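Local coordinates for hypothetical 27.5 kDa protein in SPX19-GCR2 intergenic region (Saccharomyces cerevisiae, PDB 1JZT) that catalyses the epimerization of the S- and R-forms of NAD(P)HX, the hydrated, damaged form of NAD(P)H, so that both epimers can be repaired, at residues I190-K202 with I208-I222. Residues are numbered along the deposited sequence; the frame is centred on the assembly and turned at random.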
loop_
_atom_site.group_PDB
_atom_site.type_symbol
_atom_site.label_atom_id
_atom_site.label_comp_id
_atom_site.label_asym_id
_atom_site.label_seq_id
_atom_site.Cartn_x
_atom_site.Cartn_y
_atom_site.Cartn_z
ATOM N N ILE A 190 7.242 12.330 -0.039
ATOM C CA ILE A 190 6.620 11.505 0.991
ATOM C C ILE A 190 7.703 10.867 1.862
ATOM O O ILE A 190 8.704 10.353 1.353
ATOM C CB ILE A 190 5.759 10.375 0.357
ATOM C CG1 ILE A 190 4.551 10.976 -0.368
ATOM C CG2 ILE A 190 5.306 9.382 1.425
ATOM C CD1 ILE A 190 3.551 11.638 0.546
ATOM N N ASN A 191 7.501 10.926 3.177
ATOM C CA ASN A 191 8.416 10.342 4.167
ATOM C C ASN A 191 7.535 9.408 4.998
ATOM O O ASN A 191 7.059 9.771 6.075
ATOM C CB ASN A 191 9.015 11.434 5.060
ATOM C CG ASN A 191 9.801 10.869 6.244
ATOM O OD1 ASN A 191 10.216 11.614 7.136
ATOM N ND2 ASN A 191 10.007 9.557 6.257
ATOM N N PRO A 192 7.313 8.186 4.502
ATOM C CA PRO A 192 6.475 7.195 5.185
ATOM C C PRO A 192 7.011 6.638 6.499
ATOM O O PRO A 192 8.209 6.396 6.642
ATOM C CB PRO A 192 6.310 6.113 4.127
ATOM C CG PRO A 192 7.646 6.127 3.449
ATOM C CD PRO A 192 7.922 7.614 3.287
ATOM N N ALA A 193 6.112 6.435 7.459
ATOM C CA ALA A 193 6.492 5.860 8.746
ATOM C C ALA A 193 6.658 4.361 8.524
ATOM O O ALA A 193 7.417 3.687 9.226
ATOM C CB ALA A 193 5.404 6.125 9.791
ATOM N N VAL A 194 5.944 3.843 7.529
ATOM C CA VAL A 194 6.011 2.424 7.196
ATOM C C VAL A 194 5.972 2.235 5.680
ATOM O O VAL A 194 5.213 2.910 4.978
ATOM C CB VAL A 194 4.807 1.635 7.791
ATOM C CG1 VAL A 194 4.947 0.146 7.472
ATOM C CG2 VAL A 194 4.727 1.853 9.300
ATOM N N LEU A 195 6.798 1.324 5.177
ATOM C CA LEU A 195 6.803 1.008 3.755
ATOM C C LEU A 195 6.517 -0.478 3.650
ATOM O O LEU A 195 7.190 -1.287 4.280
ATOM C CB LEU A 195 8.160 1.312 3.113
ATOM C CG LEU A 195 8.317 0.818 1.668
ATOM C CD1 LEU A 195 7.315 1.526 0.755
ATOM C CD2 LEU A 195 9.743 1.070 1.191
ATOM N N VAL A 196 5.502 -0.840 2.877
ATOM C CA VAL A 196 5.170 -2.244 2.701
ATOM C C VAL A 196 5.438 -2.605 1.254
ATOM O O VAL A 196 4.601 -2.359 0.379
ATOM C CB VAL A 196 3.689 -2.548 3.017
ATOM C CG1 VAL A 196 3.415 -4.040 2.829
ATOM C CG2 VAL A 196 3.354 -2.120 4.440
ATOM N N SER A 197 6.625 -3.150 1.000
ATOM C CA SER A 197 6.992 -3.558 -0.348
ATOM C C SER A 197 6.160 -4.791 -0.685
ATOM O O SER A 197 5.906 -5.629 0.180
ATOM C CB SER A 197 8.485 -3.898 -0.419
ATOM O OG SER A 197 9.283 -2.736 -0.217
ATOM N N LEU A 198 5.725 -4.891 -1.934
ATOM C CA LEU A 198 4.925 -6.025 -2.367
ATOM C C LEU A 198 5.701 -6.890 -3.356
ATOM O O LEU A 198 6.328 -6.379 -4.286
ATOM C CB LEU A 198 3.610 -5.535 -2.987
ATOM C CG LEU A 198 2.657 -4.820 -2.024
ATOM C CD1 LEU A 198 1.427 -4.336 -2.780
ATOM C CD2 LEU A 198 2.247 -5.775 -0.903
ATOM N N THR A 199 5.653 -8.202 -3.126
ATOM C CA THR A 199 6.344 -9.206 -3.943
ATOM C C THR A 199 7.838 -9.152 -3.648
ATOM O O THR A 199 8.421 -10.119 -3.152
ATOM C CB THR A 199 6.100 -8.987 -5.465
ATOM O OG1 THR A 199 4.693 -9.042 -5.738
ATOM C CG2 THR A 199 6.796 -10.064 -6.279
ATOM N N VAL A 200 8.446 -8.006 -3.942
ATOM C CA VAL A 200 9.867 -7.789 -3.707
ATOM C C VAL A 200 10.082 -6.278 -3.712
ATOM O O VAL A 200 9.454 -5.563 -4.478
ATOM C CB VAL A 200 10.725 -8.475 -4.808
ATOM C CG1 VAL A 200 10.333 -7.939 -6.175
ATOM C CG2 VAL A 200 12.206 -8.248 -4.544
ATOM N N PRO A 201 10.948 -5.767 -2.822
ATOM C CA PRO A 201 11.198 -4.326 -2.771
ATOM C C PRO A 201 11.832 -3.809 -4.055
ATOM O O PRO A 201 12.583 -4.524 -4.722
ATOM C CB PRO A 201 12.133 -4.179 -1.573
ATOM C CG PRO A 201 11.733 -5.338 -0.693
ATOM C CD PRO A 201 11.619 -6.449 -1.705
ATOM N N LYS A 202 11.509 -2.568 -4.396
ATOM C CA LYS A 202 12.060 -1.912 -5.578
ATOM C C LYS A 202 13.274 -1.094 -5.136
ATOM O O LYS A 202 13.448 -0.827 -3.942
ATOM C CB LYS A 202 11.003 -1.008 -6.215
ATOM C CG LYS A 202 10.228 -1.659 -7.357
ATOM C CD LYS A 202 9.561 -2.971 -6.937
ATOM C CE LYS A 202 8.352 -2.710 -6.049
ATOM N NZ LYS A 202 7.585 -3.967 -5.772
ATOM N N ILE A 208 15.084 4.617 2.174
ATOM C CA ILE A 208 14.404 4.883 3.436
ATOM C C ILE A 208 15.415 4.905 4.577
ATOM O O ILE A 208 16.517 4.368 4.455
ATOM C CB ILE A 208 13.337 3.805 3.765
ATOM C CG1 ILE A 208 14.017 2.462 4.033
ATOM C CG2 ILE A 208 12.330 3.698 2.619
ATOM C CD1 ILE A 208 13.065 1.366 4.475
ATOM N N ARG A 209 15.028 5.538 5.679
ATOM C CA ARG A 209 15.864 5.623 6.870
ATOM C C ARG A 209 15.252 4.733 7.941
ATOM O O ARG A 209 14.145 4.992 8.404
ATOM C CB ARG A 209 15.917 7.060 7.388
ATOM C CG ARG A 209 16.574 8.048 6.451
ATOM C CD ARG A 209 16.541 9.453 7.034
ATOM N NE ARG A 209 17.221 10.407 6.164
ATOM C CZ ARG A 209 17.373 11.699 6.437
ATOM N NH1 ARG A 209 16.893 12.205 7.565
ATOM N NH2 ARG A 209 18.010 12.486 5.580
ATOM N N GLU A 210 15.980 3.694 8.335
ATOM C CA GLU A 210 15.505 2.760 9.351
ATOM C C GLU A 210 14.973 3.443 10.610
ATOM O O GLU A 210 14.046 2.948 11.249
ATOM C CB GLU A 210 16.624 1.780 9.730
ATOM C CG GLU A 210 17.976 2.433 9.995
ATOM C CD GLU A 210 18.608 3.009 8.738
ATOM O OE1 GLU A 210 18.889 2.229 7.798
ATOM O OE2 GLU A 210 18.818 4.242 8.685
ATOM N N ASN A 211 15.555 4.582 10.964
ATOM C CA ASN A 211 15.123 5.303 12.153
ATOM C C ASN A 211 13.802 6.037 11.930
ATOM O O ASN A 211 13.088 6.355 12.883
ATOM C CB ASN A 211 16.208 6.294 12.596
ATOM C CG ASN A 211 16.648 7.227 11.479
ATOM O OD1 ASN A 211 17.352 6.822 10.551
ATOM N ND2 ASN A 211 16.226 8.482 11.560
ATOM N N GLN A 212 13.472 6.290 10.668
ATOM C CA GLN A 212 12.239 6.995 10.332
ATOM C C GLN A 212 11.153 6.097 9.746
ATOM O O GLN A 212 9.957 6.374 9.907
ATOM C CB GLN A 212 12.544 8.115 9.334
ATOM C CG GLN A 212 13.275 9.308 9.934
ATOM C CD GLN A 212 12.370 10.149 10.815
ATOM O OE1 GLN A 212 11.375 10.710 10.346
ATOM N NE2 GLN A 212 12.709 10.242 12.100
ATOM N N THR A 213 11.570 5.015 9.089
ATOM C CA THR A 213 10.636 4.105 8.427
ATOM C C THR A 213 10.830 2.623 8.726
ATOM O O THR A 213 11.945 2.106 8.628
ATOM C CB THR A 213 10.750 4.275 6.902
ATOM O OG1 THR A 213 10.772 5.672 6.590
ATOM C CG2 THR A 213 9.575 3.613 6.190
ATOM N N THR A 214 9.745 1.940 9.086
ATOM C CA THR A 214 9.820 0.507 9.328
ATOM C C THR A 214 9.513 -0.132 7.967
ATOM O O THR A 214 8.569 0.281 7.290
ATOM C CB THR A 214 8.784 0.052 10.377
ATOM O OG1 THR A 214 9.054 0.697 11.627
ATOM C CG2 THR A 214 8.858 -1.456 10.574
ATOM N N HIS A 215 10.306 -1.124 7.568
ATOM C CA HIS A 215 10.136 -1.773 6.269
ATOM C C HIS A 215 9.633 -3.213 6.367
ATOM O O HIS A 215 10.203 -4.050 7.075
ATOM C CB HIS A 215 11.473 -1.746 5.502
ATOM C CG HIS A 215 11.366 -2.106 4.047
ATOM N ND1 HIS A 215 12.471 -2.410 3.277
ATOM C CD2 HIS A 215 10.301 -2.175 3.212
ATOM C CE1 HIS A 215 12.092 -2.647 2.033
ATOM N NE2 HIS A 215 10.778 -2.511 1.967
ATOM N N TYR A 216 8.551 -3.476 5.645
ATOM C CA TYR A 216 7.935 -4.795 5.565
ATOM C C TYR A 216 7.838 -5.190 4.097
ATOM O O TYR A 216 7.764 -4.332 3.207
ATOM C CB TYR A 216 6.503 -4.774 6.110
ATOM C CG TYR A 216 6.339 -4.615 7.605
ATOM C CD1 TYR A 216 6.510 -5.697 8.463
ATOM C CD2 TYR A 216 5.938 -3.399 8.153
ATOM C CE1 TYR A 216 6.275 -5.578 9.836
ATOM C CE2 TYR A 216 5.700 -3.264 9.520
ATOM C CZ TYR A 216 5.869 -4.360 10.352
ATOM O OH TYR A 216 5.614 -4.233 11.691
ATOM N N VAL A 217 7.844 -6.494 3.839
ATOM C CA VAL A 217 7.662 -6.993 2.483
ATOM C C VAL A 217 6.447 -7.915 2.587
ATOM O O VAL A 217 6.280 -8.620 3.587
ATOM C CB VAL A 217 8.882 -7.800 1.957
ATOM C CG1 VAL A 217 9.087 -9.072 2.759
ATOM C CG2 VAL A 217 8.675 -8.125 0.485
ATOM N N GLY A 218 5.594 -7.883 1.568
ATOM C CA GLY A 218 4.389 -8.697 1.569
ATOM C C GLY A 218 4.154 -9.365 0.228
ATOM O O GLY A 218 4.895 -9.129 -0.724
ATOM N N GLY A 219 3.121 -10.198 0.150
ATOM C CA GLY A 219 2.840 -10.903 -1.089
ATOM C C GLY A 219 3.557 -12.239 -1.046
ATOM O O GLY A 219 4.530 -12.463 -1.767
ATOM N N ARG A 220 3.070 -13.136 -0.193
ATOM C CA ARG A 220 3.681 -14.452 -0.029
ATOM C C ARG A 220 3.147 -15.458 -1.047
ATOM O O ARG A 220 2.277 -16.267 -0.735
ATOM C CB ARG A 220 3.428 -14.949 1.399
ATOM C CG ARG A 220 4.171 -16.217 1.794
ATOM C CD ARG A 220 4.000 -16.504 3.284
ATOM N NE ARG A 220 4.739 -17.701 3.701
ATOM C CZ ARG A 220 4.763 -18.168 4.945
ATOM N NH1 ARG A 220 4.089 -17.540 5.909
ATOM N NH2 ARG A 220 5.454 -19.266 5.229
ATOM N N PHE A 221 3.672 -15.399 -2.269
ATOM C CA PHE A 221 3.245 -16.309 -3.327
ATOM C C PHE A 221 4.341 -16.504 -4.368
ATOM O O PHE A 221 4.061 -16.666 -5.554
ATOM C CB PHE A 221 1.967 -15.779 -3.991
ATOM C CG PHE A 221 1.988 -14.297 -4.269
ATOM C CD1 PHE A 221 2.866 -13.759 -5.208
ATOM C CD2 PHE A 221 1.128 -13.439 -3.584
ATOM C CE1 PHE A 221 2.890 -12.389 -5.458
ATOM C CE2 PHE A 221 1.144 -12.067 -3.826
ATOM C CZ PHE A 221 2.026 -11.539 -4.767
ATOM N N ILE A 222 5.589 -16.502 -3.911
ATOM C CA ILE A 222 6.742 -16.655 -4.800
ATOM C C ILE A 222 7.604 -17.880 -4.486
ATOM O O ILE A 222 8.155 -17.993 -3.391
ATOM C CB ILE A 222 7.645 -15.406 -4.727
ATOM C CG1 ILE A 222 6.858 -14.176 -5.174
ATOM C CG2 ILE A 222 8.888 -15.600 -5.584
ATOM C CD1 ILE A 222 7.503 -12.882 -4.759
HETATM O O HOH W 1 7.286 -11.947 -1.470
#
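Thr214 N donates to Ala193 O and Leu195 N to Thr214 O, the first rungs of a parallel ladder between strands 194-198 and 214-218, whose short axes lie 24° apart. Tyr216 N to Leu195 O, Ser197 N to Tyr216 O and Gly218 N to Ser197 O continue it; the ladder ends with Thr199 N to Gly218 O at 2.7 Å. Just past the strands, one water donates to both Thr199 O and Gly219 O.

Side chains add two polar links. Thr213 OG1 donates a hydrogen bond to Pro192 O, 2.7 Å away, with a C=O...donor angle of 171°, almost straight off the carbonyl. His215 has CG anti to its backbone N (chi1 -167°), which swings the imidazole alongside Leu195; its NE2 hydrogen-bonds Ser197 OG at 2.7 Å, the hydroxyl lying in the ring plane.

Van der Waals contacts add to both faces. On the His215 side, Leu195 CD2 rests beside the imidazole, the two side chains pointing the same way, and makes an apolar contact with Ile208 CG2 at 4.0 Å. Pro201 CG comes obliquely to within 3.8 Å of His215 CE1. Pro201 CD meets Val217 CG2. On the other face, Val194 CG1 meets the Tyr216 ring edge at CD2, 3.7 Å away.

That second face packs against helix 28-46, where Val196 touches Ala42 and Tyr216 OH is hydrogen-bonded to Gln46 OE1. Within the Rossmann-like sheet, strand 194-198 is also hydrogen-bonded to strand 169-172, near the predicted NADPHX-binding Asp173, whereas strand 214-218 is flanked by antiparallel strand 243-245.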